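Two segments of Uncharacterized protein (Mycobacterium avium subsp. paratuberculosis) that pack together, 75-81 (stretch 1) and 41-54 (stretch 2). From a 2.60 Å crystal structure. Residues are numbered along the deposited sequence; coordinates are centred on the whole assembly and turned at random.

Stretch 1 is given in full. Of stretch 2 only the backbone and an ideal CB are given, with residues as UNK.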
# COMPACT_ATOMS: atom_id res chain seq x y z
N PRO B 75 11.41 10.04 23.10
CA PRO B 75 10.57 8.86 22.81
C PRO B 75 9.35 9.24 21.97
O PRO B 75 9.11 10.43 21.76
CB PRO B 75 10.16 8.37 24.19
CG PRO B 75 10.29 9.55 25.08
CD PRO B 75 11.39 10.39 24.52
N VAL B 76 8.59 8.25 21.53
CA VAL B 76 7.44 8.48 20.65
C VAL B 76 6.13 7.93 21.24
O VAL B 76 6.08 6.79 21.70
CB VAL B 76 7.68 7.83 19.27
CG1 VAL B 76 6.43 7.91 18.40
CG2 VAL B 76 8.88 8.47 18.58
N ASP B 77 5.08 8.74 21.19
CA ASP B 77 3.76 8.32 21.68
C ASP B 77 2.93 7.71 20.56
O ASP B 77 2.66 8.37 19.55
CB ASP B 77 2.99 9.50 22.28
CG ASP B 77 3.75 10.21 23.38
OD1 ASP B 77 4.36 9.52 24.23
OD2 ASP B 77 3.73 11.46 23.41
N PHE B 78 2.49 6.47 20.75
CA PHE B 78 1.63 5.81 19.77
C PHE B 78 0.20 5.72 20.26
O PHE B 78 -0.09 5.08 21.27
CB PHE B 78 2.14 4.40 19.46
CG PHE B 78 3.52 4.37 18.85
CD1 PHE B 78 4.65 4.42 19.65
CD2 PHE B 78 3.67 4.27 17.48
CE1 PHE B 78 5.90 4.39 19.09
CE2 PHE B 78 4.93 4.23 16.91
CZ PHE B 78 6.05 4.29 17.72
N GLU B 79 -0.72 6.36 19.53
CA GLU B 79 -2.14 6.20 19.80
C GLU B 79 -2.75 5.20 18.82
O GLU B 79 -2.56 5.32 17.61
CB GLU B 79 -2.88 7.54 19.70
CG GLU B 79 -4.39 7.41 19.93
CD GLU B 79 -5.17 8.68 19.61
OE1 GLU B 79 -4.61 9.58 18.94
OE2 GLU B 79 -6.35 8.76 20.02
N VAL B 80 -3.47 4.22 19.35
CA VAL B 80 -4.16 3.23 18.53
C VAL B 80 -5.67 3.48 18.51
O VAL B 80 -6.25 3.87 19.52
CB VAL B 80 -3.90 1.79 19.03
CG1 VAL B 80 -4.56 0.77 18.11
CG2 VAL B 80 -2.41 1.53 19.15
N VAL B 81 -6.28 3.29 17.34
CA VAL B 81 -7.72 3.47 17.18
C VAL B 81 -8.35 2.22 16.55
O VAL B 81 -7.82 1.66 15.60
CB VAL B 81 -8.03 4.71 16.33
CG1 VAL B 81 -9.52 4.78 16.00
CG2 VAL B 81 -7.60 5.97 17.07
N UNK B 41 11.89 1.55 11.68
CA UNK B 41 11.86 1.43 13.13
C UNK B 41 10.54 1.91 13.72
O UNK B 41 9.92 1.20 14.52
CB UNK B 41 13.02 2.22 13.74
N UNK B 42 10.11 3.10 13.32
CA UNK B 42 8.90 3.68 13.88
C UNK B 42 7.66 2.94 13.39
O UNK B 42 6.68 2.83 14.11
CB UNK B 42 8.81 5.16 13.52
N UNK B 43 7.72 2.42 12.16
CA UNK B 43 6.58 1.68 11.62
C UNK B 43 6.49 0.29 12.25
O UNK B 43 5.41 -0.28 12.36
CB UNK B 43 6.69 1.57 10.10
N UNK B 44 7.64 -0.27 12.63
CA UNK B 44 7.66 -1.55 13.32
C UNK B 44 7.05 -1.43 14.71
O UNK B 44 6.32 -2.31 15.16
CB UNK B 44 9.09 -2.08 13.41
N UNK B 45 7.38 -0.34 15.39
CA UNK B 45 6.82 -0.06 16.70
C UNK B 45 5.31 0.16 16.61
O UNK B 45 4.55 -0.36 17.43
CB UNK B 45 7.50 1.16 17.32
N UNK B 46 4.89 0.93 15.61
CA UNK B 46 3.48 1.22 15.41
C UNK B 46 2.70 -0.05 15.10
O UNK B 46 1.54 -0.19 15.49
CB UNK B 46 3.30 2.24 14.28
N UNK B 47 3.34 -0.99 14.41
CA UNK B 47 2.70 -2.25 14.07
C UNK B 47 2.52 -3.10 15.32
O UNK B 47 1.51 -3.78 15.47
CB UNK B 47 3.52 -3.01 13.02
N UNK B 48 3.50 -3.05 16.21
CA UNK B 48 3.39 -3.76 17.48
C UNK B 48 2.30 -3.14 18.34
O UNK B 48 1.57 -3.85 19.03
CB UNK B 48 4.73 -3.75 18.22
N UNK B 49 2.20 -1.82 18.27
CA UNK B 49 1.16 -1.12 19.00
C UNK B 49 -0.21 -1.65 18.61
O UNK B 49 -0.96 -2.11 19.45
CB UNK B 49 1.24 0.39 18.74
N UNK B 50 -0.48 -1.64 17.31
CA UNK B 50 -1.73 -2.14 16.78
C UNK B 50 -1.95 -3.60 17.16
O UNK B 50 -3.03 -3.98 17.61
CB UNK B 50 -1.76 -1.98 15.26
N UNK B 51 -0.91 -4.41 16.97
CA UNK B 51 -0.99 -5.85 17.22
C UNK B 51 -1.37 -6.19 18.65
O UNK B 51 -2.12 -7.13 18.89
CB UNK B 51 0.35 -6.51 16.88
N UNK B 52 -0.84 -5.43 19.61
CA UNK B 52 -1.13 -5.64 21.02
C UNK B 52 -2.55 -5.26 21.42
O UNK B 52 -3.03 -5.66 22.48
CB UNK B 52 -0.14 -4.84 21.87
N UNK B 53 -3.23 -4.49 20.57
CA UNK B 53 -4.64 -4.16 20.78
C UNK B 53 -5.54 -5.11 20.00
O UNK B 53 -6.76 -4.94 19.99
CB UNK B 53 -4.92 -2.71 20.37
N UNK B 54 -4.94 -6.04 19.28
CA UNK B 54 -5.70 -7.08 18.59
C UNK B 54 -5.40 -8.43 19.22
O UNK B 54 -4.30 -8.97 19.08
CB UNK B 54 -5.37 -7.10 17.10

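Residues 76-81 form a strand whose Val76, Phe78 and Val80 point toward a helix that enters the stretch from earlier in the chain, the two axes approaching to 8.5 Å at an angle of 42°. All three are apolar, so this side of the strand offers no side-chain donor or acceptor.

Position 41 has nothing of the strand within 5.5 Å of its CB, so many residues would suit; it is His41. At position 42 CA-to-CB points sideways, and the CB lies 5.1 Å from Phe78 CZ. A branched or long apolar side chain could bridge that gap. Ile42 does so: its CG1 lies 4.0 Å from Phe78 CZ, and its CD1 reaches Val76 CG1 at 4.2 Å. Positions 43 and 44 point away and are unconstrained by the strand; they are Ser43 and Ala44.

Position 45 points toward the strand, its CB only 3.5 Å from Phe78 CZ. A small residue would fit, as would a longer, unbranched chain that runs past the ring. Gln45 takes the second course, and its OE1 lies at the ring edge, 3.4 Å from Phe78 CZ. The weakly positive hydrogens of an aromatic edge suit an oxygen, and Ile42 O also sits there, 3.6 Å from Phe78 CE2.

Position 46 points sideways, with its CB already 3.7 Å from Phe78 CE2. Little more than a methyl is needed for contact, though a larger group might be directed aside. Ala46 supplies that methyl, and Phe78 CE2 also lies 3.5 Å from Ala46 N. Positions 47 and 48 do not reach the strand; they are Leu47 and Leu48.

Position 49 points toward the strand between Phe78 and Val80, favouring a small apolar residue. Ala49 CB touches both, at 4.2 Å from Phe78 CB and 3.9 Å from Val80 CG2. At position 50 the CB is sideways, 4.8 Å from Val80 CG1, where small or medium apolar groups would serve. It is Ala50, and Val80 CG2 approaches Ala50 N at 4.1 Å.

Positions 51 and 52 are out of reach. Ser51 turns its hydroxyl back on the helix, OG donating to Leu47 O at 2.6 Å; 52 is Arg52.

Position 53, at phi/psi -96/0, points toward Val80, with room for a small or branched residue. Thr53 combines roles: its OG1 packs 3.5 Å from Val80 CG1 while donating a hydrogen bond to Ala50 O at 2.7 Å. Position 54 is out of reach and is Ala54.

Stretch 2 41-54: HISAQALLAASRTA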
# COMPACT_ATOMS: atom_id res chain seq x y z
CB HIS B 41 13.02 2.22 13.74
CG HIS B 41 13.01 2.24 15.24
ND1 HIS B 41 13.45 1.18 16.00
CD2 HIS B 41 12.60 3.18 16.12
CE1 HIS B 41 13.32 1.47 17.28
NE2 HIS B 41 12.81 2.69 17.38
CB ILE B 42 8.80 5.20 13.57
CG1 ILE B 42 7.76 5.86 14.47
CG2 ILE B 42 8.50 5.45 12.11
CD1 ILE B 42 7.89 7.36 14.55
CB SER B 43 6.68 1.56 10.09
OG SER B 43 7.68 0.64 9.71
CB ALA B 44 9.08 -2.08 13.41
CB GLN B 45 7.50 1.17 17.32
CG GLN B 45 8.87 0.89 17.91
CD GLN B 45 9.48 2.11 18.58
OE1 GLN B 45 9.25 3.25 18.17
NE2 GLN B 45 10.28 1.87 19.62
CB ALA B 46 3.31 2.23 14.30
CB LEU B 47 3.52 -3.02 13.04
CG LEU B 47 2.91 -4.38 12.66
CD1 LEU B 47 1.54 -4.20 12.01
CD2 LEU B 47 3.85 -5.20 11.78
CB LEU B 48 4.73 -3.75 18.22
CG LEU B 48 5.76 -4.71 17.62
CD1 LEU B 48 7.15 -4.46 18.18
CD2 LEU B 48 5.32 -6.14 17.87
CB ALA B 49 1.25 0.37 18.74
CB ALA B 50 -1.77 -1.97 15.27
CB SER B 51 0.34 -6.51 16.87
OG SER B 51 0.72 -6.21 15.55
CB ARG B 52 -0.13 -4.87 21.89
CG ARG B 52 1.27 -5.46 21.84
CD ARG B 52 2.30 -4.61 22.57
NE ARG B 52 2.04 -4.53 24.01
CZ ARG B 52 2.83 -3.90 24.86
NH1 ARG B 52 3.93 -3.29 24.43
NH2 ARG B 52 2.53 -3.87 26.15
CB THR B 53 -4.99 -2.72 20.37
OG1 THR B 53 -4.98 -2.60 18.94
CG2 THR B 53 -4.03 -1.72 21.02
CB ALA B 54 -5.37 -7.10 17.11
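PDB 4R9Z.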